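Local atomic coordinates of CrmK (Actinoalloteichus sp. WH1-2216-6, PDB entry 5I1V), a protein that is a flavoenzyme oxidase with covalently bound FAD that takes part in recycling shunt products during caerulomycin biosynthesis. Residues K343-R348 and E423-I428; G434-D439 and T443-N448; I452-P457 and H467-G472. One frame throughout, in Å; residues are numbered along the deposited sequence.

Interaction 1 of 3, residues K343-R348 and E423-I428; sequences KSADLR and EIYRDI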
loop_
_atom_site.group_PDB
_atom_site.type_symbol
_atom_site.label_atom_id
_atom_site.label_comp_id
_atom_site.label_asym_id
_atom_site.label_seq_id
_atom_site.Cartn_x
_atom_site.Cartn_y
_atom_site.Cartn_z
ATOM N N LYS A 343 -1.227 15.767 -16.538
ATOM C CA LYS A 343 -0.654 16.136 -17.808
ATOM C C LYS A 343 0.865 15.843 -17.757
ATOM O O LYS A 343 1.443 15.651 -16.704
ATOM C CB LYS A 343 -0.915 17.631 -18.108
ATOM C CG LYS A 343 -2.385 18.014 -18.198
ATOM C CD LYS A 343 -2.560 19.477 -18.565
ATOM C CE LYS A 343 -4.002 19.812 -18.849
ATOM N NZ LYS A 343 -4.306 19.691 -20.305
ATOM N N SER A 344 1.485 15.859 -18.905
ATOM C CA SER A 344 2.832 15.425 -19.087
ATOM C C SER A 344 3.495 16.278 -20.154
ATOM O O SER A 344 2.828 16.712 -21.094
ATOM C CB SER A 344 2.764 13.949 -19.506
ATOM O OG SER A 344 3.769 13.593 -20.397
ATOM N N ALA A 345 4.787 16.533 -19.992
ATOM C CA ALA A 345 5.614 17.270 -20.985
ATOM C C ALA A 345 7.082 16.900 -20.718
ATOM O O ALA A 345 7.583 17.034 -19.610
ATOM C CB ALA A 345 5.399 18.796 -20.929
ATOM N N ASP A 346 7.771 16.431 -21.731
ATOM C CA ASP A 346 9.170 16.037 -21.582
ATOM C C ASP A 346 10.095 16.982 -22.297
ATOM O O ASP A 346 9.732 17.509 -23.326
ATOM C CB ASP A 346 9.342 14.607 -22.109
ATOM C CG ASP A 346 8.483 13.627 -21.340
ATOM O OD1 ASP A 346 7.924 14.054 -20.262
ATOM O OD2 ASP A 346 8.359 12.466 -21.812
ATOM N N LEU A 347 11.290 17.162 -21.730
ATOM C CA LEU A 347 12.210 18.267 -22.072
ATOM C C LEU A 347 13.575 17.711 -22.417
ATOM O O LEU A 347 14.014 16.703 -21.833
ATOM C CB LEU A 347 12.419 19.203 -20.878
ATOM C CG LEU A 347 11.241 20.042 -20.387
ATOM C CD1 LEU A 347 11.543 20.602 -19.008
ATOM C CD2 LEU A 347 10.934 21.171 -21.366
ATOM N N ARG A 348 14.259 18.374 -23.334
ATOM C CA ARG A 348 15.685 18.069 -23.591
ATOM C C ARG A 348 16.490 19.368 -23.494
ATOM O O ARG A 348 17.681 19.388 -23.769
ATOM C CB ARG A 348 15.886 17.400 -24.953
ATOM C CG ARG A 348 15.313 18.219 -26.106
ATOM C CD ARG A 348 15.194 17.442 -27.409
ATOM N NE ARG A 348 16.500 17.266 -28.010
ATOM C CZ ARG A 348 17.247 16.160 -27.947
ATOM N NH1 ARG A 348 16.834 15.049 -27.324
ATOM N NH2 ARG A 348 18.440 16.163 -28.540
ATOM N N GLU A 423 -4.889 25.740 -17.625
ATOM C CA GLU A 423 -4.335 27.083 -17.835
ATOM C C GLU A 423 -2.840 27.143 -17.531
ATOM O O GLU A 423 -2.082 27.719 -18.319
ATOM C CB GLU A 423 -5.138 28.105 -17.026
ATOM C CG GLU A 423 -6.502 28.326 -17.672
ATOM C CD GLU A 423 -7.331 29.469 -17.083
ATOM O OE1 GLU A 423 -6.999 29.967 -15.974
ATOM O OE2 GLU A 423 -8.367 29.822 -17.718
ATOM N N ILE A 424 -2.398 26.509 -16.440
ATOM C CA ILE A 424 -0.958 26.497 -16.160
ATOM C C ILE A 424 -0.186 25.830 -17.285
ATOM O O ILE A 424 0.869 26.324 -17.684
ATOM C CB ILE A 424 -0.569 25.902 -14.805
ATOM C CG1 ILE A 424 0.944 26.061 -14.578
ATOM C CG2 ILE A 424 -0.973 24.422 -14.656
ATOM C CD1 ILE A 424 1.385 25.723 -13.157
ATOM N N TYR A 425 -0.698 24.695 -17.797
ATOM C CA TYR A 425 -0.000 23.943 -18.826
ATOM C C TYR A 425 -0.046 24.712 -20.131
ATOM O O TYR A 425 0.940 24.740 -20.862
ATOM C CB TYR A 425 -0.679 22.588 -18.980
ATOM C CG TYR A 425 -0.076 21.574 -19.890
ATOM C CD1 TYR A 425 0.825 20.620 -19.396
ATOM C CD2 TYR A 425 -0.496 21.461 -21.207
ATOM C CE1 TYR A 425 1.327 19.616 -20.232
ATOM C CE2 TYR A 425 0.003 20.471 -22.031
ATOM C CZ TYR A 425 0.910 19.553 -21.526
ATOM O OH TYR A 425 1.334 18.571 -22.372
ATOM N N ARG A 426 -1.176 25.338 -20.429
ATOM C CA ARG A 426 -1.274 26.100 -21.666
ATOM C C ARG A 426 -0.320 27.288 -21.631
ATOM O O ARG A 426 0.376 27.536 -22.590
ATOM C CB ARG A 426 -2.679 26.617 -21.950
ATOM C CG ARG A 426 -2.696 27.504 -23.201
ATOM C CD ARG A 426 -3.905 28.412 -23.258
ATOM N NE ARG A 426 -4.083 29.192 -22.040
ATOM C CZ ARG A 426 -5.261 29.666 -21.622
ATOM N NH1 ARG A 426 -6.382 29.454 -22.333
ATOM N NH2 ARG A 426 -5.324 30.354 -20.482
ATOM N N ASP A 427 -0.287 27.994 -20.518
ATOM C CA ASP A 427 0.561 29.186 -20.413
ATOM C C ASP A 427 2.031 28.831 -20.473
ATOM O O ASP A 427 2.790 29.460 -21.219
ATOM C CB ASP A 427 0.233 29.944 -19.140
ATOM C CG ASP A 427 -1.116 30.665 -19.217
ATOM O OD1 ASP A 427 -1.776 30.662 -20.291
ATOM O OD2 ASP A 427 -1.509 31.254 -18.183
ATOM N N ILE A 428 2.425 27.776 -19.743
ATOM C CA ILE A 428 3.804 27.313 -19.812
ATOM C C ILE A 428 4.153 27.004 -21.278
ATOM O O ILE A 428 5.270 27.314 -21.710
ATOM C CB ILE A 428 4.096 26.161 -18.822
ATOM C CG1 ILE A 428 4.216 26.723 -17.422
ATOM C CG2 ILE A 428 5.388 25.428 -19.169
ATOM C CD1 ILE A 428 4.222 25.678 -16.333
HETATM O O HOH W 1 -0.533 16.462 -21.380
#
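Tyr425 and Ser344 carry the hydrogen bonding of this contact. The phenol donates to the backbone carbonyl of the strand, with Tyr425 OH 2.7 Å from Ser344 O. The donor lies well forward of the oxygen, at a C=O...O angle of 154°, though tilted from the carbonyl plane, and the acceptor sits at the edge of the ring, near its plane. A water bridges the same two residues: it donates to Tyr425 OH at 3.0 Å and accepts from Ser344 N at 3.2 Å. One hydroxyl thus serves both backbone groups of Ser344, one directly and one through water, a double task that suits a residue able to donate and accept at once. Ser344 OG bonds elsewhere, to Tyr446 N.

These residues join helix 414-428 to strand 339-347 of the antiparallel sheet backed by helices, consistent with the substrate domain of berberine bridge enzyme-like oxidases. The two short segments run nearly parallel, their axes 10.3 Å apart at 21°, a gap that the long tyrosine side chain spans. With CG swung opposite the backbone N (chi1 -174°), the Tyr425 ring reaches the strand. With a phenylalanine in its place, Ser344 O would probably lose its direct donor and the water the hydroxyl it donates to.

The remaining contacts are made by carbon and charge. Lys343 sets CD over one face of the Tyr425 ring, a CH-pi contact displaced toward the rim, with Lys343 CD 3.5 Å from Tyr425 CG. Beyond it the lysine bends at its last torsion, and NZ makes an off-centre cation-pi contact 4.8 Å from the centroid of the Tyr425 ring, while salt bridges to Asp451 and Asp453 hold it. The small Ala345, whose CB points toward the helix, brings it obliquely to 4.2 Å from Tyr425 CE1.

Interaction 2 of 3, residues G434-D439 and T443-N448; sequences GVPTPD and TGAYIN. With FAD (flavin-adenine dinucleotide), chain E.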
loop_
_atom_site.group_PDB
_atom_site.type_symbol
_atom_site.label_atom_id
_atom_site.label_comp_id
_atom_site.label_asym_id
_atom_site.label_seq_id
_atom_site.Cartn_x
_atom_site.Cartn_y
_atom_site.Cartn_z
ATOM N N GLY A 434 0.176 25.780 -26.801
ATOM C CA GLY A 434 -0.342 25.218 -25.557
ATOM C C GLY A 434 0.048 23.768 -25.281
ATOM O O GLY A 434 -0.397 23.202 -24.297
ATOM N N VAL A 435 0.880 23.173 -26.133
ATOM C CA VAL A 435 1.313 21.775 -25.958
ATOM C C VAL A 435 2.819 21.624 -26.168
ATOM O O VAL A 435 3.452 22.477 -26.828
ATOM C CB VAL A 435 0.572 20.864 -26.936
ATOM C CG1 VAL A 435 -0.914 20.952 -26.693
ATOM C CG2 VAL A 435 0.875 21.245 -28.375
ATOM N N PRO A 436 3.410 20.532 -25.642
ATOM C CA PRO A 436 4.834 20.253 -25.862
ATOM C C PRO A 436 5.099 19.607 -27.210
ATOM O O PRO A 436 5.384 18.398 -27.293
ATOM C CB PRO A 436 5.167 19.264 -24.730
ATOM C CG PRO A 436 3.902 18.498 -24.571
ATOM C CD PRO A 436 2.791 19.504 -24.770
ATOM N N THR A 437 5.041 20.409 -28.273
ATOM C CA THR A 437 5.287 19.940 -29.625
ATOM C C THR A 437 6.748 19.492 -29.726
ATOM O O THR A 437 7.630 20.260 -29.322
ATOM C CB THR A 437 5.126 21.114 -30.624
ATOM O OG1 THR A 437 6.016 22.176 -30.224
ATOM C CG2 THR A 437 3.732 21.624 -30.609
ATOM N N PRO A 438 7.021 18.295 -30.275
ATOM C CA PRO A 438 8.422 17.895 -30.307
ATOM C C PRO A 438 9.287 18.873 -31.098
ATOM O O PRO A 438 8.989 19.141 -32.258
ATOM C CB PRO A 438 8.395 16.528 -31.003
ATOM C CG PRO A 438 7.046 15.980 -30.680
ATOM C CD PRO A 438 6.123 17.150 -30.543
ATOM N N ASP A 439 10.321 19.404 -30.448
ATOM C CA ASP A 439 11.214 20.387 -31.055
ATOM C C ASP A 439 12.550 20.325 -30.319
ATOM O O ASP A 439 12.898 19.286 -29.751
ATOM C CB ASP A 439 10.573 21.794 -31.016
ATOM C CG ASP A 439 10.313 22.288 -29.593
ATOM O OD1 ASP A 439 11.022 21.854 -28.665
ATOM O OD2 ASP A 439 9.389 23.107 -29.385
ATOM N N THR A 443 10.257 17.289 -26.105
ATOM C CA THR A 443 10.316 16.030 -26.845
ATOM C C THR A 443 8.924 15.406 -27.031
ATOM O O THR A 443 8.770 14.391 -27.722
ATOM C CB THR A 443 11.188 15.012 -26.110
ATOM O OG1 THR A 443 10.663 14.810 -24.795
ATOM C CG2 THR A 443 12.613 15.520 -26.007
ATOM N N GLY A 444 7.910 16.003 -26.420
ATOM C CA GLY A 444 6.559 15.483 -26.476
ATOM C C GLY A 444 6.015 15.117 -25.092
ATOM O O GLY A 444 6.310 15.770 -24.096
ATOM N N ALA A 445 5.192 14.080 -25.046
ATOM C CA ALA A 445 4.551 13.653 -23.805
ATOM C C ALA A 445 4.479 12.149 -23.722
ATOM O O ALA A 445 4.689 11.467 -24.715
ATOM C CB ALA A 445 3.162 14.234 -23.723
ATOM N N TYR A 446 4.128 11.658 -22.532
ATOM C CA TYR A 446 4.139 10.227 -22.239
ATOM C C TYR A 446 2.769 9.613 -22.295
ATOM O O TYR A 446 1.858 10.026 -21.616
ATOM C CB TYR A 446 4.764 10.069 -20.851
ATOM C CG TYR A 446 4.958 8.663 -20.328
ATOM C CD1 TYR A 446 5.409 7.629 -21.138
ATOM C CD2 TYR A 446 4.754 8.399 -18.987
ATOM C CE1 TYR A 446 5.604 6.351 -20.616
ATOM C CE2 TYR A 446 4.968 7.143 -18.447
ATOM C CZ TYR A 446 5.367 6.121 -19.267
ATOM O OH TYR A 446 5.559 4.895 -18.721
ATOM N N ILE A 447 2.637 8.524 -23.064
ATOM C CA ILE A 447 1.367 7.927 -23.300
ATOM C C ILE A 447 0.727 7.382 -22.034
ATOM O O ILE A 447 -0.483 7.334 -21.942
ATOM C CB ILE A 447 1.451 6.839 -24.418
ATOM C CG1 ILE A 447 0.035 6.433 -24.904
ATOM C CG2 ILE A 447 2.218 5.601 -23.937
ATOM C CD1 ILE A 447 -0.821 7.520 -25.499
ATOM N N ASN A 448 1.523 7.005 -21.053
ATOM C CA ASN A 448 1.006 6.502 -19.765
ATOM C C ASN A 448 0.499 7.618 -18.802
ATOM O O ASN A 448 -0.054 7.329 -17.729
ATOM C CB ASN A 448 2.055 5.661 -19.116
ATOM C CG ASN A 448 1.913 4.197 -19.473
ATOM O OD1 ASN A 448 0.832 3.783 -19.940
ATOM N ND2 ASN A 448 2.971 3.412 -19.267
HETATM P PA FAD E . -5.479 0.469 -16.379
HETATM O O1A FAD E . -6.327 1.672 -16.048
HETATM O O2A FAD E . -6.021 -0.855 -15.924
HETATM O O5B FAD E . -5.173 0.431 -17.918
HETATM C C5B FAD E . -4.456 1.461 -18.590
HETATM C C4B FAD E . -4.704 1.338 -20.101
HETATM O O4B FAD E . -4.059 0.121 -20.527
HETATM C C3B FAD E . -6.135 1.193 -20.574
HETATM O O3B FAD E . -6.210 1.655 -21.911
HETATM C C2B FAD E . -6.358 -0.293 -20.567
HETATM O O2B FAD E . -7.504 -0.799 -21.258
HETATM C C1B FAD E . -4.990 -0.808 -21.030
HETATM N N9A FAD E . -4.657 -2.123 -20.427
HETATM C C8A FAD E . -4.654 -2.498 -19.111
HETATM N N7A FAD E . -4.398 -3.842 -19.007
HETATM C C5A FAD E . -4.240 -4.272 -20.242
HETATM C C6A FAD E . -3.925 -5.569 -20.786
HETATM N N6A FAD E . -3.726 -6.549 -19.926
HETATM N N1A FAD E . -3.848 -5.671 -22.118
HETATM C C2A FAD E . -4.088 -4.632 -22.947
HETATM N N3A FAD E . -4.331 -3.370 -22.510
HETATM C C4A FAD E . -4.465 -3.205 -21.170
HETATM N N1 FAD E . 4.075 5.280 -15.058
HETATM C C2 FAD E . 5.427 5.238 -15.087
HETATM O O2 FAD E . 6.016 4.946 -16.136
HETATM N N3 FAD E . 6.194 5.500 -14.007
HETATM C C4 FAD E . 5.713 5.862 -12.825
HETATM O O4 FAD E . 6.467 6.056 -11.849
HETATM C C4X FAD E . 4.265 5.925 -12.683
HETATM N N5 FAD E . 3.697 6.286 -11.501
HETATM C C5X FAD E . 2.361 6.230 -11.384
HETATM C C6 FAD E . 1.765 6.437 -10.140
HETATM C C7 FAD E . 0.385 6.409 -9.944
HETATM C C7M FAD E . -0.192 6.638 -8.542
HETATM C C8 FAD E . -0.449 6.138 -11.135
HETATM C C8M FAD E . -1.949 6.110 -11.040
HETATM C C9 FAD E . 0.119 5.934 -12.397
HETATM C C9A FAD E . 1.503 5.966 -12.565
HETATM N N10 FAD E . 2.102 5.745 -13.811
HETATM C C10 FAD E . 3.481 5.673 -13.894
HETATM C "C1'" FAD E . 1.323 5.724 -15.048
HETATM C "C2'" FAD E . 0.959 4.322 -15.419
HETATM O "O2'" FAD E . 2.074 3.718 -16.045
HETATM C "C3'" FAD E . -0.250 4.256 -16.291
HETATM O "O3'" FAD E . -1.360 4.884 -15.592
HETATM C "C4'" FAD E . -0.575 2.802 -16.696
HETATM O "O4'" FAD E . -1.251 2.849 -17.952
HETATM C "C5'" FAD E . -1.424 2.126 -15.638
HETATM O "O5'" FAD E . -1.614 0.764 -16.022
HETATM P P FAD E . -2.769 -0.008 -15.256
HETATM O O1P FAD E . -2.633 0.176 -13.790
HETATM O O2P FAD E . -2.873 -1.402 -15.791
HETATM O O3P FAD E . -4.072 0.830 -15.733
#
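Thr443 meets Pro438 through its backbone: the proline's CG lies 3.8 Å from Thr443 O, while the threonine side chain starts away from the loop. The closest atoms of the two segments are at Gly444, whose CA stands 3.2 Å from Pro436 O in a CA-H...O contact with an angle of 154° at the hydrogen. Glycine suits the place because a beta carbon would be jammed against the carbonyl oxygen of Thr443 at these backbone angles, and would also lie against Pro438 CG. The facing loop is folded sharply here, Pro436 being the centre of an inverse gamma turn closed by a weak bond from Thr437 N to Val435 O. Ala445 then sets its methyl 4.4 Å from Pro436 CG, its small size leaving room for Ser344 and for helix 466-471, which also touch it.

Beyond Ala445 the segment enters the flavin pocket. Tyr446 holds CG anti to the backbone N (chi1 -177°), which carries the ring toward the flavin, and its OH donates to FAD O2 at 2.6 Å, with that oxygen near the plane of the phenol ring. Asn448 folds back, its CB over one face of the Tyr446 ring. Its ND2 donates to Tyr446 OH at 3.0 Å, the hydroxyl lying close to the amide plane, and its OD1 receives a bond from FAD O4', also at 3.0 Å.

Between the two segments no conventional hydrogen bond forms, and the proline-glycine end meets by close fit, whereas at the other end Asn448 helps orient the phenol; a donor at O2 would be expected to stabilise negative charge gathering there when the flavin is reduced.

Interaction 3 of 3, residues I452-P457 and H467-G472; sequences IDLADP and HTIYYG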
loop_
_atom_site.group_PDB
_atom_site.type_symbol
_atom_site.label_atom_id
_atom_site.label_comp_id
_atom_site.label_asym_id
_atom_site.label_seq_id
_atom_site.Cartn_x
_atom_site.Cartn_y
_atom_site.Cartn_z
ATOM N N ILE A 452 -6.544 13.972 -22.758
ATOM C CA ILE A 452 -7.369 14.104 -23.971
ATOM C C ILE A 452 -7.430 15.561 -24.465
ATOM O O ILE A 452 -7.827 15.802 -25.602
ATOM C CB ILE A 452 -8.814 13.548 -23.849
ATOM C CG1 ILE A 452 -9.606 14.328 -22.788
ATOM C CG2 ILE A 452 -8.757 12.015 -23.690
ATOM C CD1 ILE A 452 -11.042 13.886 -22.527
ATOM N N ASP A 453 -7.047 16.510 -23.607
ATOM C CA ASP A 453 -6.927 17.929 -24.026
ATOM C C ASP A 453 -5.963 18.107 -25.209
ATOM O O ASP A 453 -6.124 19.071 -25.951
ATOM C CB ASP A 453 -6.516 18.843 -22.868
ATOM C CG ASP A 453 -7.523 18.834 -21.703
ATOM O OD1 ASP A 453 -8.678 18.412 -21.906
ATOM O OD2 ASP A 453 -7.153 19.243 -20.571
ATOM N N LEU A 454 -5.017 17.173 -25.443
ATOM C CA LEU A 454 -4.090 17.317 -26.584
ATOM C C LEU A 454 -4.785 17.075 -27.905
ATOM O O LEU A 454 -4.241 17.380 -28.928
ATOM C CB LEU A 454 -2.811 16.458 -26.465
ATOM C CG LEU A 454 -1.954 16.580 -25.199
ATOM C CD1 LEU A 454 -0.658 15.781 -25.304
ATOM C CD2 LEU A 454 -1.664 18.007 -24.788
ATOM N N ALA A 455 -5.992 16.521 -27.892
ATOM C CA ALA A 455 -6.763 16.374 -29.119
ATOM C C ALA A 455 -7.912 17.385 -29.174
ATOM O O ALA A 455 -8.765 17.317 -30.057
ATOM C CB ALA A 455 -7.291 14.949 -29.239
ATOM N N ASP A 456 -7.941 18.302 -28.213
ATOM C CA ASP A 456 -9.046 19.259 -28.082
ATOM C C ASP A 456 -8.594 20.560 -28.737
ATOM O O ASP A 456 -7.677 21.186 -28.225
ATOM C CB ASP A 456 -9.338 19.528 -26.621
ATOM C CG ASP A 456 -10.557 20.390 -26.416
ATOM O OD1 ASP A 456 -10.895 21.200 -27.301
ATOM O OD2 ASP A 456 -11.174 20.275 -25.358
ATOM N N PRO A 457 -9.240 20.977 -29.848
ATOM C CA PRO A 457 -8.707 22.173 -30.528
ATOM C C PRO A 457 -8.804 23.494 -29.722
ATOM O O PRO A 457 -8.157 24.442 -30.064
ATOM C CB PRO A 457 -9.491 22.245 -31.844
ATOM C CG PRO A 457 -10.422 21.071 -31.866
ATOM C CD PRO A 457 -10.387 20.370 -30.546
ATOM N N HIS A 467 -1.116 12.254 -31.589
ATOM C CA HIS A 467 -0.262 11.062 -31.747
ATOM C C HIS A 467 1.227 11.348 -32.048
ATOM O O HIS A 467 2.109 10.568 -31.721
ATOM C CB HIS A 467 -0.851 10.081 -32.751
ATOM C CG HIS A 467 -1.316 10.718 -34.016
ATOM N ND1 HIS A 467 -0.451 11.066 -35.027
ATOM C CD2 HIS A 467 -2.554 11.084 -34.433
ATOM C CE1 HIS A 467 -1.143 11.577 -36.031
ATOM N NE2 HIS A 467 -2.418 11.593 -35.695
ATOM N N THR A 468 1.508 12.462 -32.698
ATOM C CA THR A 468 2.879 12.902 -32.808
ATOM C C THR A 468 3.533 13.254 -31.499
ATOM O O THR A 468 4.714 12.929 -31.269
ATOM C CB THR A 468 2.917 14.118 -33.729
ATOM O OG1 THR A 468 2.374 13.679 -34.973
ATOM C CG2 THR A 468 4.338 14.641 -33.852
ATOM N N ILE A 469 2.770 13.929 -30.648
ATOM C CA ILE A 469 3.246 14.336 -29.363
ATOM C C ILE A 469 3.603 13.126 -28.477
ATOM O O ILE A 469 4.567 13.186 -27.733
ATOM C CB ILE A 469 2.224 15.224 -28.656
ATOM C CG1 ILE A 469 2.122 16.547 -29.412
ATOM C CG2 ILE A 469 2.673 15.491 -27.229
ATOM C CD1 ILE A 469 0.864 17.317 -29.146
ATOM N N TYR A 470 2.817 12.043 -28.571
ATOM C CA TYR A 470 3.048 10.857 -27.714
ATOM C C TYR A 470 3.989 9.835 -28.325
ATOM O O TYR A 470 4.685 9.115 -27.606
ATOM C CB TYR A 470 1.708 10.157 -27.403
ATOM C CG TYR A 470 0.865 10.890 -26.426
ATOM C CD1 TYR A 470 1.271 11.009 -25.113
ATOM C CD2 TYR A 470 -0.370 11.457 -26.795
ATOM C CE1 TYR A 470 0.499 11.655 -24.191
ATOM C CE2 TYR A 470 -1.143 12.128 -25.880
ATOM C CZ TYR A 470 -0.702 12.206 -24.566
ATOM O OH TYR A 470 -1.394 12.866 -23.589
ATOM N N TYR A 471 4.024 9.757 -29.660
ATOM C CA TYR A 471 4.743 8.669 -30.317
ATOM C C TYR A 471 5.944 9.118 -31.212
ATOM O O TYR A 471 6.657 8.305 -31.802
ATOM C CB TYR A 471 3.742 7.831 -31.107
ATOM C CG TYR A 471 2.714 7.088 -30.307
ATOM C CD1 TYR A 471 3.093 6.072 -29.450
ATOM C CD2 TYR A 471 1.372 7.366 -30.411
ATOM C CE1 TYR A 471 2.157 5.351 -28.718
ATOM C CE2 TYR A 471 0.444 6.677 -29.667
ATOM C CZ TYR A 471 0.843 5.640 -28.847
ATOM O OH TYR A 471 -0.040 4.889 -28.093
ATOM N N GLY A 472 6.202 10.405 -31.292
ATOM C CA GLY A 472 7.304 10.863 -32.135
ATOM C C GLY A 472 7.016 10.512 -33.571
ATOM O O GLY A 472 5.943 10.813 -34.074
#
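This is a small, buried, apolar contact within the berberine-like C-terminal region, where the 3-10 turn 452-455 is plugged against helix 466-471 by one leucine. Leu454 does all the reaching from its side. Its branch carbon CD1 fits between two consecutive helix residues, lying 3.9 Å from Ile469 CG2 and 3.7 Å from Tyr470 CZ. The ring is approached obliquely, and the closest point is its polar tip, with Leu454 CD1 3.5 Å from Tyr470 OH.

Ile469 holds CG2 on the far side from its own N, which presents that beta-branched methyl to the leucine. Tyr470 leaves the helix to one side, and the length of its ring then brings the hydroxyl back toward the turn. Val435, from the loop after helix 414-428, also packs on Leu454.

No hydrogen bond crosses between the segments, so the contact rests mainly on apolar burial and van der Waals contact. The phenol oxygen beside the leucine methyl is hydrogen-bonded to Asp451 N, just ahead of the turn, which probably offsets the cost of its apolar neighbour.

The three contacts follow one another along the chain and form one connected cluster on the same side of the chain's centre, beside the flavin site. Strand 442-444 pairs with strand 339-347, joining interactions 1 and 2: Asp346 O is 2.8 Å from Thr443 N, and Asp346 N is 2.9 Å from Gly444 O. Interaction 3 adjoins interaction 2 through Ala445 N, 2.9 Å from Ile469 O, and interaction 1 through a 2.9 Å salt bridge from Lys343 NZ to Asp453 OD2. Centres of interactions 1 and 3 each lie about 8 Å from that of interaction 2, the one that touches FAD. The side chains of Ser344 and Tyr470 lie about 4 and 6 Å from that of Tyr446, forming part of the second shell behind the FAD-binding tyrosine.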